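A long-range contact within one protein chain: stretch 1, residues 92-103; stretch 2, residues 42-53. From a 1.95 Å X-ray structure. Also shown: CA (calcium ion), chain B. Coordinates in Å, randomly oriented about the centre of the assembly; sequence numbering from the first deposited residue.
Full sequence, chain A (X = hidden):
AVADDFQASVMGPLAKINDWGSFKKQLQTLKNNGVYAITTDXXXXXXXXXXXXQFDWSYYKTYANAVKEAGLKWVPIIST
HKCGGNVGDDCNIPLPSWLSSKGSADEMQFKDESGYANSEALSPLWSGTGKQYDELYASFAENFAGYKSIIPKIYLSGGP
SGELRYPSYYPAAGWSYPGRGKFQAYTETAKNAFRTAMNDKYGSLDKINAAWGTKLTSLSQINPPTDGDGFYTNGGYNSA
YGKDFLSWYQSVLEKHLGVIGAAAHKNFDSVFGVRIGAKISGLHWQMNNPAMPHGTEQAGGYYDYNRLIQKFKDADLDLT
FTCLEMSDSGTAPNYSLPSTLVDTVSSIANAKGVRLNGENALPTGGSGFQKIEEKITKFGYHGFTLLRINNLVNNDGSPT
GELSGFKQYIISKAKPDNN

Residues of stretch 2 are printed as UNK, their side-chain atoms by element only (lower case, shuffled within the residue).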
ATOM      1  N   ASN A  92      -0.632 -15.958  -8.636  1.00 18.22           N
ATOM      2  CA  ASN A  92       0.669 -16.475  -8.260  1.00 18.60           C
ATOM      3  C   ASN A  92       1.740 -15.686  -8.964  1.00 18.39           C
ATOM      4  O   ASN A  92       2.221 -16.090 -10.022  1.00 18.54           O
ATOM      5  CB  ASN A  92       0.794 -17.963  -8.588  1.00 18.86           C
ATOM      6  CG  ASN A  92       2.081 -18.560  -8.065  1.00 20.65           C
ATOM      7  OD1 ASN A  92       2.906 -17.860  -7.446  1.00 18.19           O
ATOM      8  ND2 ASN A  92       2.275 -19.864  -8.310  1.00 21.35           N
ATOM      9  N   ILE A  93       2.092 -14.537  -8.390  1.00 18.24           N
ATOM     10  CA  ILE A  93       3.075 -13.659  -9.012  1.00 18.36           C
ATOM     11  C   ILE A  93       4.107 -13.277  -7.950  1.00 18.68           C
ATOM     12  O   ILE A  93       4.006 -12.218  -7.311  1.00 18.13           O
ATOM     13  CB  ILE A  93       2.428 -12.397  -9.663  1.00 18.73           C
ATOM     14  CG1 ILE A  93       1.205 -12.796 -10.515  1.00 18.55           C
ATOM     15  CG2 ILE A  93       3.502 -11.615 -10.475  1.00 18.74           C
ATOM     16  CD1 ILE A  93       0.291 -11.627 -10.962  1.00 16.16           C
ATOM     17  N   PRO A  94       5.108 -14.146  -7.757  1.00 18.58           N
ATOM     18  CA  PRO A  94       6.089 -13.917  -6.703  1.00 18.77           C
ATOM     19  C   PRO A  94       7.048 -12.793  -7.077  1.00 18.23           C
ATOM     20  O   PRO A  94       7.063 -12.342  -8.226  1.00 18.01           O
ATOM     21  CB  PRO A  94       6.811 -15.277  -6.598  1.00 19.31           C
ATOM     22  CG  PRO A  94       6.725 -15.844  -7.997  1.00 20.25           C
ATOM     23  CD  PRO A  94       5.386 -15.375  -8.532  1.00 18.78           C
ATOM     24  N   LEU A  95       7.805 -12.306  -6.105  1.00 17.71           N
ATOM     25  CA  LEU A  95       8.955 -11.444  -6.413  1.00 17.58           C
ATOM     26  C   LEU A  95       9.911 -12.181  -7.362  1.00 17.47           C
ATOM     27  O   LEU A  95       9.921 -13.411  -7.380  1.00 17.40           O
ATOM     28  CB  LEU A  95       9.691 -11.062  -5.128  1.00 17.38           C
ATOM     29  CG  LEU A  95       8.922 -10.284  -4.046  1.00 19.11           C
ATOM     30  CD1 LEU A  95       9.836 -10.004  -2.860  1.00 19.66           C
ATOM     31  CD2 LEU A  95       8.342  -8.975  -4.596  1.00 18.31           C
ATOM     32  N   PRO A  96      10.714 -11.439  -8.160  1.00 17.60           N
ATOM     33  CA  PRO A  96      11.701 -12.095  -9.022  1.00 17.68           C
ATOM     34  C   PRO A  96      12.501 -13.149  -8.251  1.00 17.85           C
ATOM     35  O   PRO A  96      13.059 -12.858  -7.180  1.00 17.64           O
ATOM     36  CB  PRO A  96      12.595 -10.932  -9.451  1.00 17.40           C
ATOM     37  CG  PRO A  96      11.628  -9.758  -9.525  1.00 17.16           C
ATOM     38  CD  PRO A  96      10.753  -9.967  -8.301  1.00 17.52           C
ATOM     39  N   SER A  97      12.531 -14.371  -8.767  1.00 18.67           N
ATOM     40  CA  SER A  97      13.075 -15.493  -8.007  1.00 19.28           C
ATOM     41  C   SER A  97      14.568 -15.396  -7.713  1.00 19.10           C
ATOM     42  O   SER A  97      15.028 -15.955  -6.707  1.00 18.86           O
ATOM     43  CB  SER A  97      12.742 -16.817  -8.691  1.00 20.68           C
ATOM     44  OG  SER A  97      13.362 -16.861  -9.969  1.00 23.21           O
ATOM     45  N   TRP A  98      15.324 -14.699  -8.572  1.00 18.43           N
ATOM     46  CA  TRP A  98      16.779 -14.546  -8.402  1.00 17.82           C
ATOM     47  C   TRP A  98      17.151 -13.690  -7.185  1.00 18.12           C
ATOM     48  O   TRP A  98      18.311 -13.710  -6.724  1.00 17.95           O
ATOM     49  CB  TRP A  98      17.428 -13.980  -9.676  1.00 18.12           C
ATOM     50  CG  TRP A  98      16.711 -12.763 -10.188  1.00 17.35           C
ATOM     51  CD1 TRP A  98      15.776 -12.721 -11.183  1.00 18.70           C
ATOM     52  CD2 TRP A  98      16.842 -11.433  -9.701  1.00 17.98           C
ATOM     53  NE1 TRP A  98      15.327 -11.428 -11.362  1.00 18.48           N
ATOM     54  CE2 TRP A  98      15.967 -10.619 -10.459  1.00 18.37           C
ATOM     55  CE3 TRP A  98      17.636 -10.836  -8.716  1.00 17.11           C
ATOM     56  CZ2 TRP A  98      15.848  -9.247 -10.242  1.00 17.90           C
ATOM     57  CZ3 TRP A  98      17.510  -9.466  -8.499  1.00 17.32           C
ATOM     58  CH2 TRP A  98      16.623  -8.691  -9.259  1.00 17.14           C
ATOM     59  N   LEU A  99      16.184 -12.925  -6.663  1.00 17.22           N
ATOM     60  CA  LEU A  99      16.438 -12.082  -5.484  1.00 17.41           C
ATOM     61  C   LEU A  99      16.985 -12.887  -4.306  1.00 17.77           C
ATOM     62  O   LEU A  99      17.830 -12.402  -3.557  1.00 18.45           O
ATOM     63  CB  LEU A  99      15.182 -11.303  -5.056  1.00 16.73           C
ATOM     64  CG  LEU A  99      14.858 -10.053  -5.888  1.00 15.69           C
ATOM     65  CD1 LEU A  99      13.389  -9.649  -5.734  1.00 15.90           C
ATOM     66  CD2 LEU A  99      15.773  -8.869  -5.505  1.00 15.62           C
ATOM     67  N   SER A 100      16.509 -14.121  -4.183  1.00 18.21           N
ATOM     68  CA  SER A 100      16.895 -15.037  -3.108  1.00 19.06           C
ATOM     69  C   SER A 100      18.392 -15.326  -3.096  1.00 18.73           C
ATOM     70  O   SER A 100      18.947 -15.708  -2.067  1.00 18.47           O
ATOM     71  CB  SER A 100      16.120 -16.352  -3.248  1.00 18.99           C
ATOM     72  OG  SER A 100      16.522 -17.039  -4.434  1.00 22.11           O
ATOM     73  N   SER A 101      19.040 -15.163  -4.246  1.00 19.02           N
ATOM     74  CA  SER A 101      20.461 -15.445  -4.354  1.00 19.91           C
ATOM     75  C   SER A 101      21.305 -14.172  -4.166  1.00 20.16           C
ATOM     76  O   SER A 101      22.530 -14.215  -4.264  1.00 20.34           O
ATOM     77  CB  SER A 101      20.766 -16.151  -5.682  1.00 19.95           C
ATOM     78  OG  SER A 101      20.676 -15.251  -6.768  1.00 21.90           O
ATOM     79  N   LYS A 102      20.648 -13.050  -3.853  1.00 20.39           N
ATOM     80  CA  LYS A 102      21.333 -11.748  -3.745  1.00 20.47           C
ATOM     81  C   LYS A 102      21.512 -11.205  -2.314  1.00 19.70           C
ATOM     82  O   LYS A 102      22.248 -10.242  -2.100  1.00 19.04           O
ATOM     83  CB  LYS A 102      20.633 -10.697  -4.628  1.00 20.82           C
ATOM     84  CG  LYS A 102      20.702 -10.991  -6.125  1.00 23.90           C
ATOM     85  CD  LYS A 102      22.127 -10.886  -6.665  1.00 29.23           C
ATOM     86  CE  LYS A 102      22.167 -10.847  -8.191  1.00 34.00           C
ATOM     87  NZ  LYS A 102      22.235 -12.223  -8.791  1.00 36.75           N
ATOM     88  N   GLY A 103      20.834 -11.806  -1.338  1.00 19.19           N
ATOM     89  CA  GLY A 103      20.943 -11.349   0.052  1.00 18.44           C
ATOM     90  C   GLY A 103      20.402 -12.421   0.971  1.00 18.27           C
ATOM     91  O   GLY A 103      19.784 -13.385   0.497  1.00 17.06           O
ATOM     92  N   UNK A  42       1.846  -3.132 -12.202  1.00 13.90           N
ATOM     93  CA  UNK A  42       2.973  -3.488 -13.090  1.00 13.53           C
ATOM     94  C   UNK A  42       3.855  -4.383 -12.239  1.00 14.05           C
ATOM     95  O   UNK A  42       4.687  -3.908 -11.443  1.00 13.30           O
ATOM     96  c   UNK A  42       2.662  -1.312 -14.361  1.00 12.60           C
ATOM     97  c   UNK A  42       4.824  -2.592 -14.605  1.00 13.13           C
ATOM     98  c   UNK A  42       3.686  -2.229 -13.647  1.00 13.46           C
ATOM     99  N   UNK A  43       3.613  -5.692 -12.358  1.00 14.33           N
ATOM    100  CA  UNK A  43       4.216  -6.673 -11.436  1.00 14.71           C
ATOM    101  C   UNK A  43       5.738  -6.811 -11.614  1.00 14.72           C
ATOM    102  O   UNK A  43       6.222  -7.129 -12.704  1.00 14.06           O
ATOM    103  c   UNK A  43       3.553  -8.052 -11.605  1.00 14.68           C
ATOM    104  c   UNK A  43      -0.615  -7.934  -8.796  1.00 16.05           C
ATOM    105  c   UNK A  43       2.121  -8.062 -11.192  1.00 15.44           C
ATOM    106  c   UNK A  43       1.618  -7.987  -9.850  1.00 17.78           C
ATOM    107  c   UNK A  43       0.212  -8.005  -9.931  1.00 15.58           C
ATOM    108  n   UNK A  43      -0.117  -8.085 -11.256  1.00 17.45           N
ATOM    109  c   UNK A  43      -0.004  -7.855  -7.565  1.00 18.85           C
ATOM    110  c   UNK A  43       2.228  -7.899  -8.587  1.00 16.12           C
ATOM    111  c   UNK A  43       1.405  -7.837  -7.449  1.00 17.00           C
ATOM    112  c   UNK A  43       1.035  -8.113 -12.006  1.00 16.01           C
ATOM    113  N   UNK A  44       6.490  -6.603 -10.539  1.00 14.67           N
ATOM    114  CA  UNK A  44       7.932  -6.839 -10.583  1.00 15.61           C
ATOM    115  C   UNK A  44       8.266  -8.225 -11.150  1.00 16.47           C
ATOM    116  O   UNK A  44       9.189  -8.376 -11.976  1.00 16.35           O
ATOM    117  c   UNK A  44       8.538  -6.671  -9.187  1.00 15.82           C
ATOM    118  c   UNK A  44      12.193  -6.045  -8.535  1.00 15.81           C
ATOM    119  c   UNK A  44      10.840  -6.178 -10.313  1.00 15.58           C
ATOM    120  c   UNK A  44      10.032  -6.416  -9.201  1.00 16.21           C
ATOM    121  n   UNK A  44      12.132  -5.967  -9.907  1.00 16.13           N
ATOM    122  c   UNK A  44      13.283  -5.902  -7.674  1.00 17.08           C
ATOM    123  c   UNK A  44      10.678  -6.445  -6.668  1.00 15.93           C
ATOM    124  c   UNK A  44      13.047  -6.017  -6.323  1.00 16.28           C
ATOM    125  c   UNK A  44      11.749  -6.282  -5.819  1.00 15.75           C
ATOM    126  c   UNK A  44      10.889  -6.322  -8.060  1.00 14.84           C
ATOM    127  N   UNK A  45       7.490  -9.224 -10.715  1.00 16.55           N
ATOM    128  CA  UNK A  45       7.671 -10.622 -11.119  1.00 17.18           C
ATOM    129  C   UNK A  45       7.486 -10.849 -12.614  1.00 17.00           C
ATOM    130  O   UNK A  45       7.997 -11.823 -13.151  1.00 16.59           O
ATOM    131  N   UNK A  46       6.745  -9.951 -13.271  1.00 16.68           N
ATOM    132  CA  UNK A  46       6.538 -10.001 -14.715  1.00 16.95           C
ATOM    133  C   UNK A  46       7.660  -9.340 -15.498  1.00 16.92           C
ATOM    134  O   UNK A  46       7.912  -9.721 -16.644  1.00 17.55           O
ATOM    135  c   UNK A  46       3.886 -11.217 -14.221  1.00 18.71           C
ATOM    136  c   UNK A  46       2.772  -9.565 -15.550  1.00 18.87           C
ATOM    137  o   UNK A  46       0.331 -12.108 -14.507  1.00 19.61           O
ATOM    138  c   UNK A  46       3.956 -10.048 -14.967  1.00 17.36           C
ATOM    139  c   UNK A  46       2.673 -11.918 -14.068  1.00 18.95           C
ATOM    140  c   UNK A  46       1.559 -10.259 -15.412  1.00 18.02           C
ATOM    141  c   UNK A  46       1.518 -11.424 -14.669  1.00 18.87           C
ATOM    142  c   UNK A  46       5.249  -9.275 -15.112  1.00 16.61           C
ATOM    143  N   UNK A  47       8.282  -8.313 -14.923  1.00 15.65           N
ATOM    144  CA  UNK A  47       9.117  -7.429 -15.731  1.00 15.62           C
ATOM    145  C   UNK A  47      10.619  -7.558 -15.487  1.00 15.49           C
ATOM    146  O   UNK A  47      11.402  -7.046 -16.267  1.00 16.20           O
ATOM    147  c   UNK A  47       8.696  -5.929 -15.609  1.00 15.47           C
ATOM    148  c   UNK A  47       7.220  -5.750 -15.965  1.00 15.08           C
ATOM    149  c   UNK A  47       8.978  -5.381 -14.186  1.00 15.28           C
ATOM    150  N   UNK A  48      11.015  -8.213 -14.403  1.00 15.85           N
ATOM    151  CA  UNK A  48      12.434  -8.467 -14.144  1.00 16.16           C
ATOM    152  C   UNK A  48      12.604  -9.910 -13.643  1.00 16.64           C
ATOM    153  O   UNK A  48      13.303 -10.159 -12.668  1.00 16.94           O
ATOM    154  o   UNK A  48      16.266  -6.308 -11.821  1.00 16.56           O
ATOM    155  c   UNK A  48      15.044  -6.292 -12.105  1.00 16.98           C
ATOM    156  c   UNK A  48      12.993  -7.434 -13.148  1.00 15.48           C
ATOM    157  o   UNK A  48      14.246  -5.474 -11.569  1.00 15.97           O
ATOM    158  c   UNK A  48      14.527  -7.296 -13.135  1.00 15.20           C
ATOM    159  N   UNK A  49      11.962 -10.856 -14.326  1.00 17.63           N
ATOM    160  CA  UNK A  49      11.886 -12.235 -13.844  1.00 18.95           C
ATOM    161  C   UNK A  49      13.126 -13.057 -14.181  1.00 19.10           C
ATOM    162  O   UNK A  49      13.507 -13.950 -13.424  1.00 18.68           O
ATOM    163  o   UNK A  49      10.751 -13.141 -15.810  1.00 21.79           O
ATOM    164  c   UNK A  49      10.650 -12.962 -14.399  1.00 19.29           C
ATOM    165  N   UNK A  50      13.755 -12.744 -15.307  1.00 19.42           N
ATOM    166  CA  UNK A  50      14.791 -13.624 -15.866  1.00 19.82           C
ATOM    167  C   UNK A  50      16.128 -13.521 -15.131  1.00 19.59           C
ATOM    168  O   UNK A  50      16.905 -14.482 -15.104  1.00 20.42           O
ATOM    169  c   UNK A  50      14.972 -13.331 -17.365  1.00 20.56           C
ATOM    170  N   UNK A  51      16.402 -12.353 -14.560  1.00 18.68           N
ATOM    171  CA  UNK A  51      17.682 -12.095 -13.911  1.00 18.47           C
ATOM    172  C   UNK A  51      17.767 -10.647 -13.487  1.00 18.73           C
ATOM    173  O   UNK A  51      16.994  -9.813 -13.964  1.00 18.74           O
ATOM    174  N   UNK A  52      18.702 -10.348 -12.588  1.00 18.47           N
ATOM    175  CA  UNK A  52      18.899  -8.984 -12.113  1.00 19.01           C
ATOM    176  C   UNK A  52      19.199  -8.089 -13.307  1.00 18.65           C
ATOM    177  O   UNK A  52      20.143  -8.332 -14.059  1.00 17.98           O
ATOM    178  c   UNK A  52      20.030  -8.912 -11.075  1.00 18.74           C
ATOM    179  o   UNK A  52      21.088  -7.328  -9.633  1.00 21.90           O
ATOM    180  o   UNK A  52      19.215  -6.697 -10.564  1.00 17.39           O
ATOM    181  c   UNK A  52      20.110  -7.553 -10.376  1.00 20.19           C
ATOM    182  N   UNK A  53      18.336  -7.094 -13.494  1.00 18.53           N
ATOM    183  CA  UNK A  53      18.457  -6.114 -14.579  1.00 18.38           C
ATOM    184  C   UNK A  53      18.300  -6.706 -15.969  1.00 18.23           C
ATOM    185  O   UNK A  53      18.790  -6.155 -16.951  1.00 18.26           O
ATOM    186  n   UNK A  53      20.972  -4.073 -12.775  1.00 20.99           N
ATOM    187  c   UNK A  53      19.743  -5.291 -14.446  1.00 18.59           C
ATOM    188  c   UNK A  53      19.787  -4.500 -13.159  1.00 18.80           C
ATOM    189  o   UNK A  53      18.762  -4.272 -12.517  1.00 18.33           O
TER
HETATM  190 CA    CA B 501      17.707  -4.992 -10.505  1.00 17.47          CA
HETATM  191  O   HOH W   1       5.934  -9.404  -8.173  1.00 18.04           O
HETATM  192  O   HOH W   2      15.758  -3.699 -10.413  1.00 14.99           O
HETATM  193  O   HOH W   3      11.560 -14.719 -11.276  1.00 29.66           O
HETATM  194  O   HOH W   4      20.646 -12.633 -11.469  1.00 17.93           O

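Position 42 carries three carbons, one bearing the other two, and none reaches stretch 1. A beta-branched, all-carbon side chain of this size is Val 42, a buried strand residue.

Position 43 has one carbon leading to fused five- and six-membered rings that hold eight carbons and one nitrogen, which makes it Trp 43. Its ring offers a face to Ile 93, whose CD1 lies 3.6 Å from the centroid of the five-membered ring of Trp 43, nearly on the normal. The residue also caps the N-terminus of the short helix that follows.

Position 44 repeats the same atom count and fused rings, and so is Trp 44. One face receives two residues of stretch 1: Pro 96 CG sits 3.6 Å from the centroid of the five-membered ring of Trp 44, and Leu 99 CD1 4.0 Å from that of its six-membered ring. A flat indole thus serves as a floor for a proline and a leucine three residues apart.

Position 45 has no side-chain atoms: Gly 45. Here the backbones come close, with Gly 45 CA 3.4 Å from Pro 94 O in a CA-H...O contact. A CB in its ideal place would lie 2.3 Å from Pro 94 O, a clash, so the bare backbone is what permits this approach. Water 1 joins the same pair, accepting from Gly 45 N and donating to Pro 94 O.

Position 46 shows one carbon, then a six-carbon ring bearing an oxygen: Tyr 46. Its CB points sideways, but the ring comes nearer, and CE1 of Tyr 46 lies 3.7 Å from Ile 93 CG2.

Position 47 has three carbons, branched at the first, and points away from stretch 1: Val 47.

Position 48 has three carbons in line, the third carrying two oxygens: Glu 48. Its carboxylate accepts from Trp 44 NE1 and binds calcium through OE2, while its backbone O takes the hydrogen bond from Trp 98 NE1 at 2.7 Å.

Position 49, one carbon and one oxygen, is Ser 49; its side chain points away, but its backbone O reaches Ser 97 N through water 3. Position 50, a single carbon also pointing away, is Ala 50.

Position 51 has none, hence Gly 51. Its CA lies 3.7 Å from the centroid of the five-membered ring of Trp 98, over the face.

Position 52 has two carbons, the second with two oxygens: Asp 52. Its CB covers the six-membered ring of Trp 98 at 3.8 Å from the centroid, and its OD1 binds calcium.

Position 53 has two carbons, the second bearing an oxygen and a nitrogen: Asn 53, another calcium ligand, whose N donates to Glu 48 OE2.

The contact works by exchanging aromatic faces. Stretch 2 supplies indoles for Ile 93, Pro 96 and Leu 99; stretch 1 returns Trp 98, packed against Gly 51 and Asp 52 and anchored by one direct hydrogen bond, beside a loop that calcium ties together.

Stretch 2 42-53: VWWGYVESAGDN
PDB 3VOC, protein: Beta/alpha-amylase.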